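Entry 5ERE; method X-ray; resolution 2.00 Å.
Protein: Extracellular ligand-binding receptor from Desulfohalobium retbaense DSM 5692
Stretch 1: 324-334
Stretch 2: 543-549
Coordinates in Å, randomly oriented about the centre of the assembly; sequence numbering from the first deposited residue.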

# COMPACT_ATOMS: atom_id res chain seq x y z
N GLN A 324 -11.49 4.38 -6.06
CA GLN A 324 -10.60 3.50 -5.30
C GLN A 324 -11.26 2.83 -4.11
O GLN A 324 -10.81 1.77 -3.68
N PHE A 325 -12.30 3.43 -3.54
CA PHE A 325 -12.85 2.92 -2.28
C PHE A 325 -13.72 1.71 -2.56
O PHE A 325 -13.52 0.66 -1.96
N PRO A 326 -14.65 1.82 -3.53
CA PRO A 326 -15.35 0.59 -3.90
C PRO A 326 -14.43 -0.42 -4.53
O PRO A 326 -14.61 -1.62 -4.34
N MSE A 327 -13.44 0.03 -5.28
CA MSE A 327 -12.45 -0.91 -5.82
C MSE A 327 -11.74 -1.75 -4.74
O MSE A 327 -11.63 -2.98 -4.81
N LEU A 328 -11.24 -1.08 -3.72
CA LEU A 328 -10.50 -1.80 -2.69
C LEU A 328 -11.44 -2.77 -1.97
O LEU A 328 -11.08 -3.91 -1.72
N LEU A 329 -12.67 -2.36 -1.70
CA LEU A 329 -13.61 -3.28 -1.05
C LEU A 329 -13.89 -4.49 -1.93
O LEU A 329 -13.82 -5.64 -1.47
N THR A 330 -14.19 -4.25 -3.20
CA THR A 330 -14.47 -5.34 -4.12
C THR A 330 -13.31 -6.29 -4.26
O THR A 330 -13.49 -7.50 -4.20
N GLN A 331 -12.11 -5.74 -4.44
CA GLN A 331 -10.92 -6.57 -4.56
C GLN A 331 -10.70 -7.45 -3.33
O GLN A 331 -10.23 -8.57 -3.42
N THR A 332 -11.07 -6.93 -2.17
CA THR A 332 -10.91 -7.69 -0.93
C THR A 332 -11.99 -8.76 -0.84
O THR A 332 -11.68 -9.91 -0.51
N ALA A 333 -13.25 -8.37 -1.12
CA ALA A 333 -14.36 -9.33 -1.19
C ALA A 333 -14.00 -10.48 -2.11
O ALA A 333 -14.30 -11.64 -1.82
N GLN A 334 -13.39 -10.15 -3.24
CA GLN A 334 -13.06 -11.16 -4.24
C GLN A 334 -11.97 -12.10 -3.77
O GLN A 334 -12.03 -13.31 -4.02
N LEU A 543 -18.77 4.99 4.63
CA LEU A 543 -18.77 3.55 4.87
C LEU A 543 -19.39 2.83 3.69
O LEU A 543 -20.46 3.18 3.23
N LEU A 544 -18.67 1.83 3.19
CA LEU A 544 -19.17 0.92 2.16
C LEU A 544 -19.15 -0.49 2.68
O LEU A 544 -18.17 -0.90 3.33
N TRP A 545 -20.21 -1.25 2.44
CA TRP A 545 -20.11 -2.69 2.75
C TRP A 545 -20.73 -3.65 1.76
O TRP A 545 -21.65 -3.30 0.99
N THR A 546 -20.18 -4.86 1.80
CA THR A 546 -20.65 -5.99 1.03
C THR A 546 -20.62 -7.22 1.94
O THR A 546 -20.40 -7.11 3.15
N SER A 547 -20.88 -8.39 1.37
CA SER A 547 -20.93 -9.61 2.13
C SER A 547 -20.10 -10.68 1.45
O SER A 547 -19.98 -10.72 0.23
N ILE A 548 -19.52 -11.52 2.28
CA ILE A 548 -18.81 -12.72 1.87
C ILE A 548 -19.26 -13.91 2.71
O ILE A 548 -19.59 -13.78 3.89
N GLY A 549 -19.26 -15.10 2.11
CA GLY A 549 -19.59 -16.29 2.86
C GLY A 549 -19.87 -17.52 2.03
O GLY A 549 -19.68 -17.51 0.81

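A helix and a strand more than 200 residues apart in sequence run almost exactly parallel here, their N-to-C directions differing by 5° and their axes 9.0 Å apart, yet no hydrogen bond joins them. The contact illustrates how two periodicities are matched by van der Waals packing, mostly apolar, without a hydrogen bond across the contact. Along the strand, alternation sends Leu-544, Thr-546 and Ile-548 toward the helix, while Trp-545 and Ser-547 point away; along the helix, Phe-325, Leu-329 and Ala-333 recur every four residues on the facing side.

Leu-544 (m, t) reaches the first turn, its CD1 lying 4.0 Å from Phe-325 CB and 3.8 Å from Pro-326 CD. The ring of Phe-325 (chi1 m) leads away, leaving its base to make the contact. Leu-329 (t, p) sits centrally: its CD2 is 3.9 Å from Leu-544 CB and also 3.9 Å from Trp-545 CA, so it packs against backbone as well as side chain. Thr-546 (t) presents its methyl, CG2, 4.0 Å from Leu-329 CG and 3.8 Å from Ala-333 CB, while its OG1 is hydrogen-bonded elsewhere in the structure. At Ala-333 the short side chain accompanies a close backbone approach, with Ala-333 CA 6.4 Å from Ile-548 CA; Ile-548 (p, t) places its CG2 3.7 Å from Ala-333 O.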

# COMPACT_ATOMS: atom_id res chain seq x y z
CB GLN A 324 -9.41 4.27 -4.83
CG GLN A 324 -9.73 5.34 -3.81
CD GLN A 324 -8.62 6.32 -3.77
OE1 GLN A 324 -7.49 5.97 -3.44
NE2 GLN A 324 -8.90 7.55 -4.18
CB PHE A 325 -13.58 4.05 -1.52
CG PHE A 325 -12.68 5.22 -1.27
CD1 PHE A 325 -11.63 5.10 -0.38
CD2 PHE A 325 -12.83 6.41 -1.96
CE1 PHE A 325 -10.73 6.15 -0.18
CE2 PHE A 325 -11.95 7.47 -1.74
CZ PHE A 325 -10.90 7.33 -0.87
CB PRO A 326 -16.43 1.07 -4.90
CG PRO A 326 -16.04 2.49 -5.27
CD PRO A 326 -15.33 3.03 -4.04
CB MSE A 327 -11.40 -0.12 -6.57
CG MSE A 327 -10.39 -1.00 -7.28
SE MSE A 327 -8.85 -0.00 -7.86
CE MSE A 327 -8.10 0.43 -6.11
CB LEU A 328 -9.84 -0.82 -1.69
CG LEU A 328 -8.59 -0.09 -2.20
CD1 LEU A 328 -8.15 1.01 -1.18
CD2 LEU A 328 -7.45 -1.07 -2.41
CB LEU A 329 -14.91 -2.57 -0.73
CG LEU A 329 -15.96 -3.41 -0.01
CD1 LEU A 329 -15.46 -3.96 1.37
CD2 LEU A 329 -17.17 -2.57 0.17
CB THR A 330 -14.86 -4.82 -5.53
OG1 THR A 330 -16.00 -3.96 -5.39
CG2 THR A 330 -15.20 -5.98 -6.43
CB GLN A 331 -9.69 -5.70 -4.81
CG GLN A 331 -9.67 -5.11 -6.23
CD GLN A 331 -8.52 -4.15 -6.47
OE1 GLN A 331 -7.83 -3.73 -5.53
NE2 GLN A 331 -8.31 -3.79 -7.73
CB THR A 332 -10.99 -6.76 0.31
OG1 THR A 332 -10.05 -5.70 0.17
CG2 THR A 332 -10.71 -7.51 1.65
CB ALA A 333 -15.63 -8.66 -1.70
CB GLN A 334 -12.64 -10.51 -5.55
CG GLN A 334 -13.80 -9.88 -6.27
CD GLN A 334 -13.38 -9.10 -7.49
OE1 GLN A 334 -12.19 -8.97 -7.80
NE2 GLN A 334 -14.35 -8.58 -8.20
CB LEU A 543 -19.52 3.21 6.15
CG LEU A 543 -19.37 1.78 6.63
CD1 LEU A 543 -19.44 1.72 8.15
CD2 LEU A 543 -20.42 0.87 6.06
CB LEU A 544 -18.34 1.04 0.88
CG LEU A 544 -18.16 2.45 0.33
CD1 LEU A 544 -17.15 2.42 -0.80
CD2 LEU A 544 -19.51 3.03 -0.12
CB TRP A 545 -20.69 -3.00 4.13
CG TRP A 545 -22.19 -3.12 4.23
CD1 TRP A 545 -22.93 -4.25 4.11
CD2 TRP A 545 -23.10 -2.07 4.55
NE1 TRP A 545 -24.26 -3.97 4.32
CE2 TRP A 545 -24.39 -2.64 4.59
CE3 TRP A 545 -22.96 -0.71 4.81
CZ2 TRP A 545 -25.53 -1.89 4.88
CZ3 TRP A 545 -24.10 0.03 5.08
CH2 TRP A 545 -25.36 -0.57 5.11
CB THR A 546 -19.80 -6.18 -0.28
OG1 THR A 546 -20.40 -7.19 -1.09
CG2 THR A 546 -18.35 -6.58 0.02
CB SER A 547 -22.36 -10.08 2.33
OG SER A 547 -23.09 -9.18 3.14
CB ILE A 548 -17.30 -12.56 2.05
CG1 ILE A 548 -17.00 -11.98 3.45
CG2 ILE A 548 -16.75 -11.65 0.96
CD1 ILE A 548 -15.75 -12.35 3.92